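Local coordinates for protein putative rhamnosidase (Streptomyces avermitilis, PDB 3W5M) that hydrolyses terminal non-reducing alpha-L-rhamnose residues, releasing L-rhamnose from citrus flavonoids and gum arabic, and carries a calcium-dependent rhamnose-binding module, at residues Leu817-Asn822 with Ala831-Leu836; Ala799-Ala802 with Lys806-Gly809; Lys81-Tyr86 with Leu400-Val405; Arg310-Lys315 with Thr411-Thr416. All coordinates share one frame; numbering follows the deposited sequence.

Contact 1. Residues Leu817-Asn822 with Ala831-Leu836; sequences LTLSMN and AAADRL
Leu819 bridges helix 812-820 to Ala832 and Ala833 of helix 829-842, and the residues flanking it on segment 817-822 serve other neighbours. Leu817, two residues earlier, turns to Ile759 of helix 756-777. Thr818 follows; its OG1 bonds back to the carbonyls of Ala814 and Tyr815, one turn up its own helix, while its side chain touches Val824. Leu819 makes every close approach to the second helix. With CG beside the backbone N and opposite the carbonyl carbon (chi1 -71°), its fork is carried out to the second helix and its two methyls are shared between consecutive alanines. CD1 lies over the backbone of Ala833, 3.9 Å from Ala833 CA, and is 4.0 Å from Ala833 CB. CD2 takes the other alanine, 4.2 Å from Ala832 CB. Because the alanines present only single methyl groups, the leucine comes right down on the helix surface, and the backbones approach to 7.5 Å between Leu819 CA and Ala833 CA. All three residues are buried, and no hydrogen bond spans the pair. Beyond the leucine, Ser820 OG is bonded to Arg856, and Met821 inserts against Ala762, Tyr763 and His766 of helix 756-777. Asn822, at positive phi (60°), is the C-prime residue of a Schellman motif: Asn822 N reaches Leu819 O in a weak bond of 3.4 Å, and Leu823 N closes on Thr818 O. Helices 812-820 and 829-842 thus follow each other in the chain and pack through one leucine on two alanines, within the alpha-helical catalytic domain, an (alpha/alpha)6-barrel.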
loop_
_atom_site.group_PDB
_atom_site.type_symbol
_atom_site.label_atom_id
_atom_site.label_comp_id
_atom_site.label_asym_id
_atom_site.label_seq_id
_atom_site.Cartn_x
_atom_site.Cartn_y
_atom_site.Cartn_z
ATOM N N LEU A 817 -16.584 -21.131 10.207
ATOM C CA LEU A 817 -15.188 -21.328 10.578
ATOM C C LEU A 817 -14.886 -22.762 10.992
ATOM O O LEU A 817 -13.835 -23.312 10.634
ATOM C CB LEU A 817 -14.771 -20.370 11.687
ATOM C CG LEU A 817 -14.564 -18.944 11.147
ATOM C CD1 LEU A 817 -14.564 -17.941 12.276
ATOM C CD2 LEU A 817 -13.283 -18.827 10.334
ATOM N N THR A 818 -15.803 -23.361 11.754
ATOM C CA THR A 818 -15.616 -24.741 12.194
ATOM C C THR A 818 -15.696 -25.714 11.036
ATOM O O THR A 818 -14.907 -26.663 11.007
ATOM C CB THR A 818 -16.630 -25.143 13.281
ATOM O OG1 THR A 818 -17.962 -24.992 12.760
ATOM C CG2 THR A 818 -16.429 -24.272 14.488
ATOM N N LEU A 819 -16.611 -25.491 10.087
ATOM C CA LEU A 819 -16.695 -26.344 8.902
ATOM C C LEU A 819 -15.469 -26.161 8.005
ATOM O O LEU A 819 -14.883 -27.142 7.516
ATOM C CB LEU A 819 -17.983 -26.106 8.117
ATOM C CG LEU A 819 -19.208 -26.647 8.863
ATOM C CD1 LEU A 819 -20.442 -25.970 8.298
ATOM C CD2 LEU A 819 -19.288 -28.175 8.740
ATOM N N SER A 820 -15.071 -24.904 7.820
ATOM C CA SER A 820 -13.921 -24.574 6.972
ATOM C C SER A 820 -12.603 -25.197 7.455
ATOM O O SER A 820 -11.838 -25.728 6.650
ATOM C CB SER A 820 -13.734 -23.054 6.891
ATOM O OG SER A 820 -12.829 -22.758 5.848
ATOM N N MET A 821 -12.345 -25.091 8.745
ATOM C CA MET A 821 -11.083 -25.480 9.361
ATOM C C MET A 821 -11.092 -26.936 9.832
ATOM O O MET A 821 -10.154 -27.382 10.487
ATOM C CB MET A 821 -10.717 -24.543 10.515
ATOM C CG MET A 821 -10.516 -23.090 10.066
ATOM S SD MET A 821 -10.330 -21.950 11.435
ATOM C CE MET A 821 -9.915 -20.442 10.521
ATOM N N ASN A 822 -12.154 -27.647 9.471
ATOM C CA ASN A 822 -12.315 -29.082 9.757
ATOM C C ASN A 822 -12.297 -29.352 11.244
ATOM O O ASN A 822 -11.634 -30.286 11.723
ATOM C CB ASN A 822 -11.280 -29.911 8.969
ATOM C CG ASN A 822 -11.385 -29.673 7.469
ATOM O OD1 ASN A 822 -12.471 -29.746 6.906
ATOM N ND2 ASN A 822 -10.263 -29.347 6.820
ATOM N N ALA A 831 -25.174 -31.719 10.273
ATOM C CA ALA A 831 -25.958 -30.944 11.245
ATOM C C ALA A 831 -25.484 -29.495 11.334
ATOM O O ALA A 831 -26.313 -28.567 11.333
ATOM C CB ALA A 831 -25.922 -31.594 12.627
ATOM N N ALA A 832 -24.160 -29.301 11.401
ATOM C CA ALA A 832 -23.592 -27.955 11.487
ATOM C C ALA A 832 -23.901 -27.151 10.241
ATOM O O ALA A 832 -24.271 -25.968 10.338
ATOM C CB ALA A 832 -22.097 -27.987 11.799
ATOM N N ALA A 833 -23.810 -27.785 9.076
ATOM C CA ALA A 833 -24.116 -27.109 7.821
ATOM C C ALA A 833 -25.620 -26.822 7.652
ATOM O O ALA A 833 -26.000 -25.764 7.113
ATOM C CB ALA A 833 -23.575 -27.895 6.632
ATOM N N ASP A 834 -26.466 -27.767 8.090
ATOM C CA ASP A 834 -27.919 -27.579 8.088
ATOM C C ASP A 834 -28.310 -26.338 8.905
ATOM O O ASP A 834 -29.172 -25.549 8.483
ATOM C CB ASP A 834 -28.635 -28.819 8.678
ATOM C CG ASP A 834 -28.800 -29.978 7.661
ATOM O OD1 ASP A 834 -28.666 -29.766 6.429
ATOM O OD2 ASP A 834 -29.092 -31.121 8.110
ATOM N N ARG A 835 -27.697 -26.204 10.082
ATOM C CA ARG A 835 -27.891 -25.089 11.002
ATOM C C ARG A 835 -27.432 -23.740 10.399
ATOM O O ARG A 835 -28.033 -22.703 10.664
ATOM C CB ARG A 835 -27.165 -25.366 12.323
ATOM C CG ARG A 835 -27.384 -24.334 13.416
ATOM C CD ARG A 835 -28.868 -24.042 13.612
ATOM N NE ARG A 835 -29.142 -23.036 14.636
ATOM C CZ ARG A 835 -30.292 -22.362 14.729
ATOM N NH1 ARG A 835 -31.267 -22.582 13.859
ATOM N NH2 ARG A 835 -30.470 -21.463 15.680
ATOM N N LEU A 836 -26.367 -23.775 9.596
ATOM C CA LEU A 836 -25.862 -22.586 8.922
ATOM C C LEU A 836 -26.886 -22.087 7.932
ATOM O O LEU A 836 -27.230 -20.893 7.921
ATOM C CB LEU A 836 -24.548 -22.902 8.188
ATOM C CG LEU A 836 -23.941 -21.793 7.320
ATOM C CD1 LEU A 836 -23.596 -20.533 8.139
ATOM C CD2 LEU A 836 -22.720 -22.376 6.615
#

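Contact 2. Residues Ala799-Ala802 with Lys806-Gly809; sequences AYVA and KVKG
The ring of Tyr800 meets the extended chain of Lys808 at its edge and the methyl of Ala799 on one face. Ala799 CB sits over the ring centre, 3.6 Å above the plane, whereas Lys808 CD lies near the plane at the rim, 3.7 Å from Tyr800 CD1. The lysine chain gets there by leaving its backbone with CG opposite the amide nitrogen (chi1 -178°) and staying stretched; it passes the ring at a slant and carries NZ on to a salt bridge with Asp757. Tyr800 OH is hydrogen-bonded to Thr761 OG1, so both side chains end on helix 756-777, and Phe796 meets the tyrosine edge-to-face. Between the backbones lies one antiparallel bridge, Val801 with Val807, a non-hydrogen-bonded pair of the kind found in a beta hairpin, with three residues between Ala802 and Lys806 turning the chain back directly after helix 783-800. The bonds flank it: Lys808 N gives to Tyr800 O over 2.9 Å, and Ala802 N to Lys806 O, also 2.9 Å and nearly straight at 173°. Each carbonyl oxygen also faces a CA-H. Val807 CA is 3.2 Å from Tyr800 O, and Val801 CA approaches Lys806 O at the longer distance of 3.6 Å. The two valines bring their CG2 methyls together at 4.3 Å, and beyond them Val801 touches Pro825. Ala802 CB lies 3.6 Å from Lys806 O at the exposed end of the bridge, where the end of the Lys806 side chain leads away and the side chain touches Tyr815.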
loop_
_atom_site.group_PDB
_atom_site.type_symbol
_atom_site.label_atom_id
_atom_site.label_comp_id
_atom_site.label_asym_id
_atom_site.label_seq_id
_atom_site.Cartn_x
_atom_site.Cartn_y
_atom_site.Cartn_z
ATOM N N ALA A 799 -15.086 -28.166 23.958
ATOM C CA ALA A 799 -15.444 -26.887 24.560
ATOM C C ALA A 799 -16.611 -26.219 23.867
ATOM O O ALA A 799 -17.450 -25.613 24.536
ATOM C CB ALA A 799 -14.228 -25.950 24.619
ATOM N N TYR A 800 -16.692 -26.341 22.543
ATOM C CA TYR A 800 -17.604 -25.510 21.772
ATOM C C TYR A 800 -18.611 -26.209 20.868
ATOM O O TYR A 800 -19.519 -25.544 20.339
ATOM C CB TYR A 800 -16.810 -24.451 20.958
ATOM C CG TYR A 800 -15.634 -23.815 21.679
ATOM C CD1 TYR A 800 -15.818 -22.986 22.796
ATOM C CD2 TYR A 800 -14.322 -24.024 21.224
ATOM C CE1 TYR A 800 -14.727 -22.404 23.436
ATOM C CE2 TYR A 800 -13.231 -23.460 21.860
ATOM C CZ TYR A 800 -13.428 -22.644 22.952
ATOM O OH TYR A 800 -12.324 -22.094 23.566
ATOM N N VAL A 801 -18.483 -27.531 20.692
ATOM C CA VAL A 801 -19.362 -28.252 19.796
ATOM C C VAL A 801 -20.244 -29.189 20.611
ATOM O O VAL A 801 -19.734 -30.042 21.341
ATOM C CB VAL A 801 -18.584 -29.058 18.720
ATOM C CG1 VAL A 801 -19.548 -29.706 17.750
ATOM C CG2 VAL A 801 -17.621 -28.159 17.945
ATOM N N ALA A 802 -21.550 -28.993 20.492
ATOM C CA ALA A 802 -22.549 -29.788 21.213
ATOM C C ALA A 802 -22.988 -31.059 20.448
ATOM O O ALA A 802 -22.769 -31.192 19.230
ATOM C CB ALA A 802 -23.757 -28.918 21.527
ATOM N N LYS A 806 -24.399 -28.098 17.362
ATOM C CA LYS A 806 -24.463 -26.663 17.579
ATOM C C LYS A 806 -23.119 -26.171 18.089
ATOM O O LYS A 806 -22.495 -26.784 18.941
ATOM C CB LYS A 806 -25.591 -26.285 18.546
ATOM C CG LYS A 806 -26.818 -25.695 17.864
ATOM C CD LYS A 806 -27.676 -26.760 17.198
ATOM C CE LYS A 806 -28.803 -26.147 16.383
ATOM N NZ LYS A 806 -29.599 -25.150 17.151
ATOM N N VAL A 807 -22.664 -25.062 17.534
ATOM C CA VAL A 807 -21.423 -24.476 17.988
ATOM C C VAL A 807 -21.761 -23.230 18.809
ATOM O O VAL A 807 -22.696 -22.496 18.478
ATOM C CB VAL A 807 -20.489 -24.148 16.800
ATOM C CG1 VAL A 807 -19.161 -23.603 17.308
ATOM C CG2 VAL A 807 -20.279 -25.401 15.936
ATOM N N LYS A 808 -20.998 -23.042 19.872
ATOM C CA LYS A 808 -21.116 -21.902 20.779
ATOM C C LYS A 808 -21.208 -20.572 20.029
ATOM O O LYS A 808 -20.341 -20.240 19.203
ATOM C CB LYS A 808 -19.938 -21.902 21.743
ATOM C CG LYS A 808 -19.965 -20.787 22.772
ATOM C CD LYS A 808 -18.789 -20.940 23.717
ATOM C CE LYS A 808 -18.616 -19.715 24.610
ATOM N NZ LYS A 808 -17.468 -19.911 25.548
ATOM N N GLY A 809 -22.301 -19.856 20.291
ATOM C CA GLY A 809 -22.514 -18.537 19.763
ATOM C C GLY A 809 -23.574 -18.625 18.706
ATOM O O GLY A 809 -24.250 -17.635 18.428
#

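Contact 3. Residues Lys81-Tyr86 with Leu400-Val405; sequences KPRTRY and LAQLEV
Arg83 and Glu404 form a buried, side-on salt bridge in which two guanidinium nitrogens take one carboxylate oxygen each. Arg83 NE gives to Glu404 OE1 over 2.7 Å, on the syn lone pair, and Arg83 NH2 gives to Glu404 OE2 over 3.0 Å, on the syn side but 22° out of the carboxylate plane. A weak third bond runs from Arg83 NE to Glu404 OE2 at 3.3 Å. The two flat groups are nearly coplanar, 24° apart, although the chains behind them cross at about a right angle. Arg83 stands at a left-handed backbone position and extends from CG to NE, which carries its guanidinium across to the strand. Outside the salt bridge, Gln402 NE2 donates to Glu404 OE2 over 2.7 Å, nearly in line with the C-O bond, so this oxygen has two strong donors, which, with the arginine grip, fixes the rotation of the carboxylate. The amide is fixed in turn: Gln402 OE1 accepts from the backbone N of Ser119 and Ala120, and Gln402 NE2 also reaches Gln117 O. Its plane lies only 6° from that of the guanidinium, with Gln402 NE2 3.7 Å from Arg83 NH2. This concentration of donors would favour a charged Glu404. The loop that offers Arg83 is braced internally by Thr84 OG1 to Pro82 O (2.9 Å) and by Lys81 N to Tyr86 OH (2.8 Å). The contact joins the loop leading into strand 85-94 of the N-terminal immunoglobulin-like domain to strand 398-407, which runs between strands 412-416 and 316-326; Tyr322 of the latter touches both Arg83 and Glu404.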
loop_
_atom_site.group_PDB
_atom_site.type_symbol
_atom_site.label_atom_id
_atom_site.label_comp_id
_atom_site.label_asym_id
_atom_site.label_seq_id
_atom_site.Cartn_x
_atom_site.Cartn_y
_atom_site.Cartn_z
ATOM N N LYS A 81 28.392 -12.754 -9.362
ATOM C CA LYS A 81 29.108 -11.531 -9.031
ATOM C C LYS A 81 28.130 -10.351 -9.099
ATOM O O LYS A 81 27.129 -10.413 -9.858
ATOM C CB LYS A 81 30.233 -11.256 -10.048
ATOM C CG LYS A 81 31.326 -12.313 -10.164
ATOM C CD LYS A 81 32.477 -11.794 -11.021
ATOM C CE LYS A 81 32.198 -11.809 -12.521
ATOM N NZ LYS A 81 31.702 -10.509 -13.081
ATOM N N PRO A 82 28.429 -9.272 -8.353
ATOM C CA PRO A 82 27.627 -8.038 -8.398
ATOM C C PRO A 82 27.750 -7.286 -9.739
ATOM O O PRO A 82 28.733 -7.459 -10.464
ATOM C CB PRO A 82 28.213 -7.177 -7.276
ATOM C CG PRO A 82 29.074 -8.087 -6.452
ATOM C CD PRO A 82 29.507 -9.197 -7.350
ATOM N N ARG A 83 26.749 -6.460 -10.037
ATOM C CA ARG A 83 26.737 -5.571 -11.216
ATOM C C ARG A 83 26.946 -6.308 -12.530
ATOM O O ARG A 83 27.581 -5.759 -13.446
ATOM C CB ARG A 83 27.850 -4.535 -11.152
ATOM C CG ARG A 83 27.980 -3.706 -9.923
ATOM C CD ARG A 83 29.381 -3.105 -9.985
ATOM N NE ARG A 83 29.452 -2.066 -8.994
ATOM C CZ ARG A 83 29.946 -2.226 -7.772
ATOM N NH1 ARG A 83 30.463 -3.392 -7.402
ATOM N NH2 ARG A 83 29.914 -1.209 -6.938
ATOM N N THR A 84 26.469 -7.540 -12.627
ATOM C CA THR A 84 26.758 -8.327 -13.820
ATOM C C THR A 84 25.517 -8.790 -14.520
ATOM O O THR A 84 24.584 -9.290 -13.874
ATOM C CB THR A 84 27.673 -9.494 -13.467
ATOM O OG1 THR A 84 28.871 -8.955 -12.925
ATOM C CG2 THR A 84 28.031 -10.352 -14.704
ATOM N N ARG A 85 25.499 -8.615 -15.842
ATOM C CA ARG A 85 24.395 -9.158 -16.641
ATOM C C ARG A 85 24.641 -10.629 -17.018
ATOM O O ARG A 85 25.703 -10.980 -17.556
ATOM C CB ARG A 85 24.112 -8.270 -17.863
ATOM C CG ARG A 85 22.919 -8.735 -18.703
ATOM C CD ARG A 85 22.494 -7.656 -19.709
ATOM N NE ARG A 85 21.977 -6.481 -19.024
ATOM C CZ ARG A 85 21.212 -5.544 -19.577
ATOM N NH1 ARG A 85 20.905 -5.609 -20.873
ATOM N NH2 ARG A 85 20.782 -4.532 -18.828
ATOM N N TYR A 86 23.698 -11.500 -16.676
ATOM C CA TYR A 86 23.786 -12.913 -16.990
ATOM C C TYR A 86 22.763 -13.288 -18.041
ATOM O O TYR A 86 21.558 -13.113 -17.838
ATOM C CB TYR A 86 23.571 -13.766 -15.738
ATOM C CG TYR A 86 24.716 -13.631 -14.767
ATOM C CD1 TYR A 86 25.883 -14.399 -14.925
ATOM C CD2 TYR A 86 24.680 -12.702 -13.728
ATOM C CE1 TYR A 86 26.952 -14.257 -14.048
ATOM C CE2 TYR A 86 25.758 -12.561 -12.845
ATOM C CZ TYR A 86 26.879 -13.347 -13.008
ATOM O OH TYR A 86 27.944 -13.227 -12.134
ATOM N N LEU A 400 20.709 8.410 -0.714
ATOM C CA LEU A 400 21.920 7.667 -1.037
ATOM C C LEU A 400 21.908 7.397 -2.540
ATOM O O LEU A 400 20.946 6.839 -3.084
ATOM C CB LEU A 400 21.975 6.350 -0.239
ATOM C CG LEU A 400 23.275 5.544 -0.329
ATOM C CD1 LEU A 400 24.358 6.261 0.476
ATOM C CD2 LEU A 400 23.065 4.142 0.204
ATOM N N ALA A 401 22.943 7.850 -3.249
ATOM C CA ALA A 401 22.953 7.645 -4.717
ATOM C C ALA A 401 24.354 7.316 -5.229
ATOM O O ALA A 401 25.334 7.919 -4.781
ATOM C CB ALA A 401 22.406 8.880 -5.427
ATOM N N GLN A 402 24.429 6.359 -6.135
ATOM C CA GLN A 402 25.713 5.917 -6.737
ATOM C C GLN A 402 25.526 5.664 -8.221
ATOM O O GLN A 402 24.812 4.765 -8.614
ATOM C CB GLN A 402 26.175 4.628 -6.078
ATOM C CG GLN A 402 27.529 4.075 -6.526
ATOM C CD GLN A 402 28.118 3.180 -5.427
ATOM O OE1 GLN A 402 28.255 3.617 -4.279
ATOM N NE2 GLN A 402 28.477 1.944 -5.777
ATOM N N LEU A 403 26.165 6.515 -9.028
ATOM C CA LEU A 403 26.117 6.394 -10.473
ATOM C C LEU A 403 27.423 5.791 -10.948
ATOM O O LEU A 403 28.514 6.299 -10.613
ATOM C CB LEU A 403 25.911 7.784 -11.098
ATOM C CG LEU A 403 26.058 7.875 -12.616
ATOM C CD1 LEU A 403 24.879 7.227 -13.322
ATOM C CD2 LEU A 403 26.213 9.345 -13.011
ATOM N N GLU A 404 27.313 4.702 -11.693
ATOM C CA GLU A 404 28.476 3.976 -12.213
ATOM C C GLU A 404 28.457 3.985 -13.722
ATOM O O GLU A 404 27.520 3.523 -14.333
ATOM C CB GLU A 404 28.457 2.551 -11.712
ATOM C CG GLU A 404 28.538 2.542 -10.182
ATOM C CD GLU A 404 28.661 1.151 -9.603
ATOM O OE1 GLU A 404 28.779 0.175 -10.394
ATOM O OE2 GLU A 404 28.636 1.045 -8.353
ATOM N N VAL A 405 29.500 4.541 -14.308
ATOM C CA VAL A 405 29.622 4.560 -15.766
ATOM C C VAL A 405 30.816 3.705 -16.175
ATOM O O VAL A 405 31.929 3.935 -15.681
ATOM C CB VAL A 405 29.875 5.989 -16.257
ATOM C CG1 VAL A 405 29.727 6.026 -17.784
ATOM C CG2 VAL A 405 28.918 6.967 -15.563
#

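Contact 4. Residues Arg310-Lys315 with Thr411-Thr416; sequences RLPHKK and TSERIT
Lys314 and Thr411 make the polar half of this contact, Leu311 and Pro312 against Glu413 the apolar half. Lys314 NZ donates to Thr411 OG1 over 3.0 Å, the lysine chain coming in at about a right angle to the threonine, and the ammonium also lies 3.7 Å from Thr411 CG2. Deeper in, the acid offers its carbon atoms rather than its charge: Glu413 CG is 3.9 Å from Pro312 CD, and Glu413 CB is 4.1 Å from Leu311 CD2. A bend at chi2 (-64°) turns the carboxylate away from these carbon contacts. Glu413 OE2 stays 5.9 Å from Lys314 NZ, too far for direct contact, so any attraction is probably modest. The second shell centres on Asp409, which forms a salt bridge to Lys314 NZ and a hydrogen bond to Thr411 OG1, closing a three-membered polar cluster at the surface. Tyr407 backs the apolar part, touching both Leu311 and Pro312. An inverse gamma turn at His313, with a weak bond from Lys314 N to Pro312 O at 3.1 Å, turns the chain so that Lys314 and Pro312 both point toward the other segment. The touching parts run roughly antiparallel, 159° apart, without pairing as strands. Segment 310-315 is the link by which strand 303-311 of one antiparallel sheet passes to strand 316-326 of the other, and strand 412-416 is an outermost strand of the latter. Ile415 continues the packing along His307 and Phe309, so the contact ties the two layers of this beta-sandwich together at one end.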
loop_
_atom_site.group_PDB
_atom_site.type_symbol
_atom_site.label_atom_id
_atom_site.label_comp_id
_atom_site.label_asym_id
_atom_site.label_seq_id
_atom_site.Cartn_x
_atom_site.Cartn_y
_atom_site.Cartn_z
ATOM N N ARG A 310 32.107 16.129 -14.393
ATOM C CA ARG A 310 32.623 15.977 -15.738
ATOM C C ARG A 310 32.933 14.498 -15.972
ATOM O O ARG A 310 33.477 13.823 -15.092
ATOM C CB ARG A 310 33.881 16.852 -15.864
ATOM C CG ARG A 310 34.433 17.073 -17.264
ATOM C CD ARG A 310 35.924 17.412 -17.193
ATOM N NE ARG A 310 36.460 17.952 -18.444
ATOM C CZ ARG A 310 37.760 18.108 -18.717
ATOM N NH1 ARG A 310 38.692 17.751 -17.831
ATOM N NH2 ARG A 310 38.137 18.619 -19.889
ATOM N N LEU A 311 32.542 13.982 -17.131
ATOM C CA LEU A 311 32.893 12.633 -17.543
ATOM C C LEU A 311 33.846 12.704 -18.748
ATOM O O LEU A 311 33.858 13.718 -19.456
ATOM C CB LEU A 311 31.635 11.834 -17.906
ATOM C CG LEU A 311 30.634 11.542 -16.778
ATOM C CD1 LEU A 311 29.456 10.740 -17.314
ATOM C CD2 LEU A 311 31.333 10.839 -15.625
ATOM N N PRO A 312 34.641 11.637 -18.987
ATOM C CA PRO A 312 35.553 11.708 -20.140
ATOM C C PRO A 312 34.840 11.608 -21.486
ATOM O O PRO A 312 33.722 11.092 -21.554
ATOM C CB PRO A 312 36.471 10.496 -19.932
ATOM C CG PRO A 312 35.642 9.534 -19.153
ATOM C CD PRO A 312 34.820 10.388 -18.226
ATOM N N HIS A 313 35.488 12.092 -22.550
ATOM C CA HIS A 313 34.992 11.887 -23.917
ATOM C C HIS A 313 35.445 10.530 -24.442
ATOM O O HIS A 313 36.384 10.437 -25.245
ATOM C CB HIS A 313 35.467 13.006 -24.862
ATOM C CG HIS A 313 34.990 14.368 -24.468
ATOM N ND1 HIS A 313 33.974 15.021 -25.133
ATOM C CD2 HIS A 313 35.382 15.195 -23.468
ATOM C CE1 HIS A 313 33.758 16.192 -24.558
ATOM N NE2 HIS A 313 34.601 16.322 -23.547
ATOM N N LYS A 314 34.793 9.478 -23.956
ATOM C CA LYS A 314 35.033 8.116 -24.396
ATOM C C LYS A 314 33.697 7.488 -24.601
ATOM O O LYS A 314 32.711 7.906 -24.000
ATOM C CB LYS A 314 35.705 7.283 -23.299
ATOM C CG LYS A 314 37.114 7.652 -22.942
ATOM C CD LYS A 314 37.569 6.687 -21.869
ATOM C CE LYS A 314 38.806 7.203 -21.183
ATOM N NZ LYS A 314 39.227 6.259 -20.110
ATOM N N LYS A 315 33.681 6.425 -25.392
ATOM C CA LYS A 315 32.481 5.667 -25.659
ATOM C C LYS A 315 32.002 4.931 -24.382
ATOM O O LYS A 315 32.754 4.178 -23.778
ATOM C CB LYS A 315 32.754 4.688 -26.804
ATOM C CG LYS A 315 31.663 3.666 -27.071
ATOM C CD LYS A 315 30.376 4.306 -27.583
ATOM C CE LYS A 315 29.411 3.244 -28.091
ATOM N NZ LYS A 315 29.936 2.563 -29.309
ATOM N N THR A 411 37.586 1.128 -18.614
ATOM C CA THR A 411 37.682 2.057 -17.470
ATOM C C THR A 411 36.282 2.413 -16.950
ATOM O O THR A 411 35.266 2.098 -17.589
ATOM C CB THR A 411 38.410 3.366 -17.806
ATOM O OG1 THR A 411 37.678 4.088 -18.824
ATOM C CG2 THR A 411 39.850 3.099 -18.268
ATOM N N SER A 412 36.233 3.047 -15.789
ATOM C CA SER A 412 34.948 3.473 -15.229
ATOM C C SER A 412 35.051 4.683 -14.323
ATOM O O SER A 412 36.136 5.092 -13.893
ATOM C CB SER A 412 34.264 2.291 -14.525
ATOM O OG SER A 412 35.031 1.887 -13.444
ATOM N N GLU A 413 33.900 5.294 -14.051
ATOM C CA GLU A 413 33.828 6.443 -13.177
ATOM C C GLU A 413 32.689 6.151 -12.217
ATOM O O GLU A 413 31.682 5.555 -12.605
ATOM C CB GLU A 413 33.518 7.725 -13.971
ATOM C CG GLU A 413 34.568 8.115 -15.012
ATOM C CD GLU A 413 35.928 8.471 -14.408
ATOM O OE1 GLU A 413 36.006 8.778 -13.193
ATOM O OE2 GLU A 413 36.937 8.444 -15.154
ATOM N N ARG A 414 32.861 6.559 -10.974
ATOM C CA ARG A 414 31.788 6.463 -9.992
ATOM C C ARG A 414 31.498 7.846 -9.401
ATOM O O ARG A 414 32.394 8.514 -8.873
ATOM C CB ARG A 414 32.175 5.448 -8.899
ATOM C CG ARG A 414 31.023 5.103 -7.979
ATOM C CD ARG A 414 31.489 4.190 -6.855
ATOM N NE ARG A 414 31.834 2.868 -7.372
ATOM C CZ ARG A 414 32.037 1.797 -6.614
ATOM N NH1 ARG A 414 31.922 1.871 -5.296
ATOM N NH2 ARG A 414 32.364 0.654 -7.179
ATOM N N ILE A 415 30.242 8.283 -9.500
ATOM C CA ILE A 415 29.823 9.572 -8.962
ATOM C C ILE A 415 28.862 9.227 -7.825
ATOM O O ILE A 415 27.988 8.389 -7.998
ATOM C CB ILE A 415 29.115 10.429 -10.049
ATOM C CG1 ILE A 415 30.015 10.615 -11.295
ATOM C CG2 ILE A 415 28.630 11.749 -9.471
ATOM C CD1 ILE A 415 31.316 11.365 -11.025
ATOM N N THR A 416 29.061 9.816 -6.651
ATOM C CA THR A 416 28.196 9.487 -5.523
ATOM C C THR A 416 27.673 10.711 -4.791
ATOM O O THR A 416 28.252 11.800 -4.850
ATOM C CB THR A 416 28.924 8.605 -4.472
ATOM O OG1 THR A 416 30.059 9.314 -3.990
ATOM C CG2 THR A 416 29.385 7.269 -5.054
#

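How the contacts relate
Contacts 1 and 2 are neighbours in the helical catalytic domain, centres 11 Å apart, contact 2 at the end of helix 783-800 and contact 1 starting on the next helix, 812-820. Thr818 OG1 lies 4.0 Å from Val807 CG2, and the like-charged Arg835 NE and Lys806 NZ come within 3.3 Å, where Asp810 pairs with Arg835. Contacts 3 and 4, centres 14 Å apart, share a sheet: Leu403 N with Ile415 O (2.8 Å) and Glu413 N with Val405 O (2.9 Å) probably hydrogen-bond. The two pairs stand on opposite sides of the chain's centre, contacts 1 and 3 being 56 Å apart between centres. All lie away from the rhamnose sites, the probable proton donor Glu636 and acceptor Glu895, and the calcium site at Asp179.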